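Local coordinates for protein Non-sulfated chondroitin lyase E66 (Autographa californica nucleopolyhedrovirus, PDB 3VSN) that acts as a chondroitin lyase in the baculovirus envelope, is essential for oral infectivity, and may digest the chondroitin barrier of the host midgut's peritrophic matrix, at residues 93-97 with 98-102; 86-89 with 90-93. All coordinates share one frame; numbering follows the deposited sequence.

Interaction 1 (93-97 with 98-102); sequences NNTSD and TLYQN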
ATOM      1  N   ASN A  93     -18.178  10.546 -22.556  1.00 18.58           N
ATOM      2  CA  ASN A  93     -17.565   9.458 -23.304  1.00 19.14           C
ATOM      3  C   ASN A  93     -18.045   8.064 -22.870  1.00 19.80           C
ATOM      4  O   ASN A  93     -17.787   7.072 -23.558  1.00 19.94           O
ATOM      5  CB  ASN A  93     -16.041   9.579 -23.187  1.00 18.27           C
ATOM      6  CG  ASN A  93     -15.296   8.537 -23.996  1.00 18.27           C
ATOM      7  OD1 ASN A  93     -14.715   7.606 -23.431  1.00 18.02           O
ATOM      8  ND2 ASN A  93     -15.294   8.691 -25.318  1.00 17.46           N
ATOM      9  N   ASN A  94     -18.756   7.997 -21.745  1.00 20.98           N
ATOM     10  CA  ASN A  94     -19.143   6.717 -21.144  1.00 22.30           C
ATOM     11  C   ASN A  94     -20.499   6.206 -21.630  1.00 23.11           C
ATOM     12  O   ASN A  94     -21.542   6.801 -21.343  1.00 22.74           O
ATOM     13  CB  ASN A  94     -19.104   6.811 -19.612  1.00 23.02           C
ATOM     14  CG  ASN A  94     -19.378   5.479 -18.929  1.00 23.92           C
ATOM     15  OD1 ASN A  94     -19.159   4.412 -19.498  1.00 25.02           O
ATOM     16  ND2 ASN A  94     -19.860   5.544 -17.695  1.00 24.59           N
ATOM     17  N   THR A  95     -20.465   5.089 -22.355  1.00 24.51           N
ATOM     18  CA  THR A  95     -21.645   4.505 -23.011  1.00 25.98           C
ATOM     19  C   THR A  95     -22.871   4.339 -22.105  1.00 26.67           C
ATOM     20  O   THR A  95     -24.002   4.515 -22.561  1.00 27.57           O
ATOM     21  CB  THR A  95     -21.319   3.144 -23.668  1.00 26.29           C
ATOM     22  OG1 THR A  95     -20.854   2.231 -22.669  1.00 27.32           O
ATOM     23  CG2 THR A  95     -20.249   3.300 -24.745  1.00 26.42           C
ATOM     24  N   SER A  96     -22.650   4.012 -20.833  1.00 26.86           N
ATOM     25  CA  SER A  96     -23.760   3.776 -19.906  1.00 27.76           C
ATOM     26  C   SER A  96     -24.268   5.026 -19.177  1.00 28.03           C
ATOM     27  O   SER A  96     -25.305   4.973 -18.509  1.00 28.49           O
ATOM     28  CB  SER A  96     -23.409   2.669 -18.906  1.00 28.37           C
ATOM     29  OG  SER A  96     -22.316   3.044 -18.090  1.00 29.54           O
ATOM     30  N   ASP A  97     -23.551   6.144 -19.311  1.00 27.07           N
ATOM     31  CA  ASP A  97     -23.941   7.401 -18.662  1.00 27.29           C
ATOM     32  C   ASP A  97     -25.162   8.002 -19.348  1.00 27.25           C
ATOM     33  O   ASP A  97     -25.300   7.923 -20.569  1.00 26.84           O
ATOM     34  CB  ASP A  97     -22.783   8.408 -18.679  1.00 27.06           C
ATOM     35  CG  ASP A  97     -22.967   9.541 -17.675  1.00 27.30           C
ATOM     36  OD1 ASP A  97     -23.822  10.427 -17.899  1.00 27.46           O
ATOM     37  OD2 ASP A  97     -22.234   9.561 -16.664  1.00 27.14           O
ATOM     38  N   THR A  98     -26.040   8.612 -18.558  1.00 27.78           N
ATOM     39  CA  THR A  98     -27.229   9.270 -19.100  1.00 28.49           C
ATOM     40  C   THR A  98     -26.888  10.440 -20.043  1.00 28.34           C
ATOM     41  O   THR A  98     -27.694  10.807 -20.900  1.00 28.43           O
ATOM     42  CB  THR A  98     -28.199   9.712 -17.975  1.00 29.31           C
ATOM     43  OG1 THR A  98     -29.400  10.245 -18.551  1.00 31.02           O
ATOM     44  CG2 THR A  98     -27.563  10.757 -17.060  1.00 28.94           C
ATOM     45  N   LEU A  99     -25.686  11.001 -19.892  1.00 28.02           N
ATOM     46  CA  LEU A  99     -25.234  12.133 -20.713  1.00 27.55           C
ATOM     47  C   LEU A  99     -24.266  11.720 -21.826  1.00 26.97           C
ATOM     48  O   LEU A  99     -23.562  12.562 -22.395  1.00 27.29           O
ATOM     49  CB  LEU A  99     -24.600  13.219 -19.832  1.00 27.94           C
ATOM     50  CG  LEU A  99     -25.462  13.911 -18.768  1.00 28.27           C
ATOM     51  CD1 LEU A  99     -24.621  14.891 -17.964  1.00 28.50           C
ATOM     52  CD2 LEU A  99     -26.665  14.616 -19.385  1.00 28.35           C
ATOM     53  N   TYR A 100     -24.242  10.428 -22.139  1.00 25.90           N
ATOM     54  CA  TYR A 100     -23.392   9.889 -23.199  1.00 25.32           C
ATOM     55  C   TYR A 100     -23.677  10.556 -24.542  1.00 25.23           C
ATOM     56  O   TYR A 100     -24.806  10.518 -25.028  1.00 24.85           O
ATOM     57  CB  TYR A 100     -23.594   8.377 -23.312  1.00 24.88           C
ATOM     58  CG  TYR A 100     -22.787   7.713 -24.403  1.00 24.65           C
ATOM     59  CD1 TYR A 100     -21.393   7.778 -24.409  1.00 24.24           C
ATOM     60  CD2 TYR A 100     -23.418   7.004 -25.423  1.00 24.55           C
ATOM     61  CE1 TYR A 100     -20.652   7.159 -25.402  1.00 24.56           C
ATOM     62  CE2 TYR A 100     -22.686   6.380 -26.420  1.00 24.72           C
ATOM     63  CZ  TYR A 100     -21.306   6.460 -26.404  1.00 24.58           C
ATOM     64  OH  TYR A 100     -20.581   5.845 -27.398  1.00 24.58           O
ATOM     65  N   GLN A 101     -22.645  11.176 -25.118  1.00 24.93           N
ATOM     66  CA  GLN A 101     -22.725  11.865 -26.418  1.00 24.68           C
ATOM     67  C   GLN A 101     -23.781  12.974 -26.472  1.00 25.03           C
ATOM     68  O   GLN A 101     -24.224  13.370 -27.552  1.00 25.27           O
ATOM     69  CB  GLN A 101     -22.932  10.868 -27.571  1.00 24.60           C
ATOM     70  CG  GLN A 101     -21.950   9.708 -27.596  1.00 24.05           C
ATOM     71  CD  GLN A 101     -20.509  10.152 -27.766  1.00 24.06           C
ATOM     72  OE1 GLN A 101     -19.751  10.233 -26.793  1.00 24.15           O
ATOM     73  NE2 GLN A 101     -20.124  10.445 -29.001  1.00 22.90           N
ATOM     74  N   ASN A 102     -24.169  13.473 -25.302  1.00 25.56           N
ATOM     75  CA  ASN A 102     -25.178  14.519 -25.190  1.00 26.37           C
ATOM     76  C   ASN A 102     -24.668  15.857 -25.749  1.00 26.32           C
ATOM     77  O   ASN A 102     -23.668  16.392 -25.259  1.00 25.52           O
ATOM     78  CB  ASN A 102     -25.624  14.647 -23.731  1.00 26.78           C
ATOM     79  CG  ASN A 102     -26.728  15.659 -23.544  1.00 27.81           C
ATOM     80  OD1 ASN A 102     -26.483  16.861 -23.571  1.00 27.96           O
ATOM     81  ND2 ASN A 102     -27.951  15.179 -23.334  1.00 27.85           N
TER
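Asp97, Leu99 and Tyr100 make a local turn contact in the surface loop that joins helix 75-93 to helix 103-119 in the N-terminal helical domain. Asp97 accepts two hydrogen bonds from the residues after it. Its carboxylate oxygen OD1 accepts the backbone N of Leu99 at 2.8 Å through the lone pair facing away from OD2, with an N-H...O angle of 165°. Its carbonyl O accepts Tyr100 N at 3.1 Å, the bond that closes the type I turn from Asp97 to Tyr100. The side chain can fold forward over the turn because CG lies anti to the backbone N of Asp97 (chi1 -163°), beside the carbonyl carbon. OD1 also comes within 3.5 Å of Leu99 CB, so the carboxylate rests against the start of that side chain. The other oxygen, OD2, makes a salt bridge with Arg91, which leaves the carboxylate held through both oxygens.

The second half of the contact is the ring of Tyr100. With CG anti to its own backbone N, the ring swings back over the preceding turn, and Thr95 CA sits 3.5 Å from the ring centroid, only 10° off the normal: a CH-pi contact over one face. The opposite face carries CG of the following residue, Gln101, so the ring is sandwiched between aliphatic carbons. Near the ring plane, Asn93 O approaches the edge at CE1, 3.4 Å away. The Thr95 side chain lies beside that of Tyr100, its CG2 packing 3.7 Å from OH.

A type I turn from Asn94 to Asp97, closed by Asp97 N to Asn94 O, precedes this. The OD1 bond to the N two residues on defines an Asx turn at Asp97, superposed on the type I beta turn from Asp97 to Tyr100.

Interaction 2 (86-89 with 90-93); sequences IGYC and VRYN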
ATOM      1  N   ILE A  86     -12.920  17.564 -16.528  1.00 16.75           N
ATOM      2  CA  ILE A  86     -12.404  16.237 -16.879  1.00 16.77           C
ATOM      3  C   ILE A  86     -13.429  15.157 -16.518  1.00 16.94           C
ATOM      4  O   ILE A  86     -13.690  14.257 -17.316  1.00 16.85           O
ATOM      5  CB  ILE A  86     -11.025  15.957 -16.235  1.00 16.75           C
ATOM      6  CG1 ILE A  86      -9.964  16.897 -16.828  1.00 16.53           C
ATOM      7  CG2 ILE A  86     -10.617  14.496 -16.433  1.00 16.46           C
ATOM      8  CD1 ILE A  86      -8.686  16.991 -16.017  1.00 16.62           C
ATOM      9  N   GLY A  87     -14.025  15.268 -15.331  1.00 17.12           N
ATOM     10  CA  GLY A  87     -15.085  14.344 -14.909  1.00 17.44           C
ATOM     11  C   GLY A  87     -16.258  14.304 -15.879  1.00 17.67           C
ATOM     12  O   GLY A  87     -16.819  13.235 -16.151  1.00 17.45           O
ATOM     13  N   TYR A  88     -16.630  15.473 -16.402  1.00 17.54           N
ATOM     14  CA  TYR A  88     -17.699  15.571 -17.395  1.00 17.67           C
ATOM     15  C   TYR A  88     -17.305  14.981 -18.754  1.00 17.48           C
ATOM     16  O   TYR A  88     -18.155  14.437 -19.459  1.00 17.46           O
ATOM     17  CB  TYR A  88     -18.174  17.021 -17.554  1.00 18.20           C
ATOM     18  CG  TYR A  88     -19.333  17.405 -16.650  1.00 18.73           C
ATOM     19  CD1 TYR A  88     -19.171  18.353 -15.640  1.00 19.14           C
ATOM     20  CD2 TYR A  88     -20.592  16.819 -16.808  1.00 19.05           C
ATOM     21  CE1 TYR A  88     -20.229  18.709 -14.816  1.00 19.62           C
ATOM     22  CE2 TYR A  88     -21.655  17.167 -15.988  1.00 19.48           C
ATOM     23  CZ  TYR A  88     -21.467  18.110 -14.996  1.00 19.85           C
ATOM     24  OH  TYR A  88     -22.519  18.464 -14.183  1.00 20.56           O
ATOM     25  N   CYS A  89     -16.025  15.086 -19.116  1.00 17.20           N
ATOM     26  CA  CYS A  89     -15.509  14.425 -20.319  1.00 17.11           C
ATOM     27  C   CYS A  89     -15.709  12.919 -20.245  1.00 16.85           C
ATOM     28  O   CYS A  89     -16.135  12.295 -21.217  1.00 16.82           O
ATOM     29  CB  CYS A  89     -14.024  14.726 -20.528  1.00 17.05           C
ATOM     30  SG  CYS A  89     -13.680  16.412 -21.064  1.00 17.60           S
ATOM     31  N   VAL A  90     -15.403  12.345 -19.084  1.00 16.83           N
ATOM     32  CA  VAL A  90     -15.554  10.906 -18.860  1.00 16.88           C
ATOM     33  C   VAL A  90     -17.029  10.498 -18.967  1.00 17.33           C
ATOM     34  O   VAL A  90     -17.353   9.477 -19.583  1.00 17.31           O
ATOM     35  CB  VAL A  90     -14.929  10.470 -17.510  1.00 16.70           C
ATOM     36  CG1 VAL A  90     -15.129   8.978 -17.259  1.00 16.57           C
ATOM     37  CG2 VAL A  90     -13.442  10.812 -17.476  1.00 16.57           C
ATOM     38  N   ARG A  91     -17.914  11.310 -18.390  1.00 18.14           N
ATOM     39  CA  ARG A  91     -19.365  11.106 -18.494  1.00 18.81           C
ATOM     40  C   ARG A  91     -19.846  11.172 -19.942  1.00 18.73           C
ATOM     41  O   ARG A  91     -20.632  10.331 -20.384  1.00 18.76           O
ATOM     42  CB  ARG A  91     -20.131  12.135 -17.656  1.00 19.59           C
ATOM     43  CG  ARG A  91     -19.984  11.980 -16.150  1.00 20.89           C
ATOM     44  CD  ARG A  91     -21.061  12.762 -15.412  1.00 21.70           C
ATOM     45  NE  ARG A  91     -22.393  12.235 -15.703  1.00 22.47           N
ATOM     46  CZ  ARG A  91     -23.534  12.764 -15.271  1.00 23.44           C
ATOM     47  NH1 ARG A  91     -23.533  13.857 -14.515  1.00 23.83           N
ATOM     48  NH2 ARG A  91     -24.687  12.197 -15.602  1.00 23.87           N
ATOM     49  N   TYR A  92     -19.374  12.179 -20.674  1.00 18.80           N
ATOM     50  CA  TYR A  92     -19.723  12.347 -22.085  1.00 18.67           C
ATOM     51  C   TYR A  92     -19.319  11.125 -22.913  1.00 18.73           C
ATOM     52  O   TYR A  92     -20.024  10.722 -23.844  1.00 18.79           O
ATOM     53  CB  TYR A  92     -19.043  13.600 -22.650  1.00 18.84           C
ATOM     54  CG  TYR A  92     -19.387  13.864 -24.097  1.00 19.04           C
ATOM     55  CD1 TYR A  92     -20.543  14.565 -24.437  1.00 18.99           C
ATOM     56  CD2 TYR A  92     -18.568  13.399 -25.126  1.00 18.95           C
ATOM     57  CE1 TYR A  92     -20.867  14.806 -25.761  1.00 19.46           C
ATOM     58  CE2 TYR A  92     -18.888  13.630 -26.456  1.00 19.17           C
ATOM     59  CZ  TYR A  92     -20.039  14.334 -26.764  1.00 19.27           C
ATOM     60  OH  TYR A  92     -20.361  14.568 -28.078  1.00 19.72           O
ATOM     61  N   ASN A  93     -18.178  10.546 -22.556  1.00 18.58           N
ATOM     62  CA  ASN A  93     -17.565   9.458 -23.304  1.00 19.14           C
ATOM     63  C   ASN A  93     -18.045   8.064 -22.870  1.00 19.80           C
ATOM     64  O   ASN A  93     -17.787   7.072 -23.558  1.00 19.94           O
ATOM     65  CB  ASN A  93     -16.041   9.579 -23.187  1.00 18.27           C
ATOM     66  CG  ASN A  93     -15.296   8.537 -23.996  1.00 18.27           C
ATOM     67  OD1 ASN A  93     -14.715   7.606 -23.431  1.00 18.02           O
ATOM     68  ND2 ASN A  93     -15.294   8.691 -25.318  1.00 17.46           N
TER
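Tyr88 O accepts the backbone N of Tyr92 at 2.8 Å, the shortest of four i to i+4 hydrogen bonds that link 86-89 to 90-93 within helix 75-93. Its N-H...O angle is 160°. Two further members of the series, Val90 N to Ile86 O and Arg91 N to Gly87 O, both measure 3.1 Å. At the last, Asn93 N to Cys89 O is still 3.0 Å long, but its N-H...O angle falls to 138°, so the pairing is more bent there.

Side chains lean on these carbonyls. Val90 CG2 lies 3.5 Å from Ile86 O because it stands beside its own backbone N, anti to the carbonyl carbon, while CG1 takes the position anti to N. Arg91 CG passes 3.4 Å from Gly87 O, and Tyr92 CB lies at 3.4 Å from Tyr88 O.

One turn apart on the helix, Tyr88 and Arg91 point the same way and run side by side. Their ring and guanidinium planes differ by only 18°, yet CE2 and NH1 stay 4.1 Å apart in an oblique approach, which makes this loose packing alongside. The Arg91 chain bends at chi3, and its NH1 donates to Pro56 O. Tyr88 OH is engaged by Arg58 O, and Leu105 and Leu109 of helix 103-119 touch its side chain.

Chemically, the backbone bonds fix the helical spacing, whereas both polar side-chain ends have hydrogen-bond partners outside the two segments, in the chain before this helix. The guanidinium charge is probably offset at least in part by Asp97, with the tyrosine beside it contributing little beyond van der Waals contact.

From the N terminus the chain first meets interaction 2, which lies wholly within helix 75-93, and then passes through the shared residue Asn93 into interaction 1; the two follow in series, and neither encloses the other. Their centres are about 8 Å apart. The connecting loop folds back on the helix it has just left: the Asp97-Arg91 salt bridge ties the two contacts together, and Gln101 N probably donates a hydrogen bond to Tyr92 O at 2.9 Å. These links close a short return before helix 103-119, where Asn102 OD1 caps Leu105 N, and so join two consecutive helices of the alpha/alpha toroid.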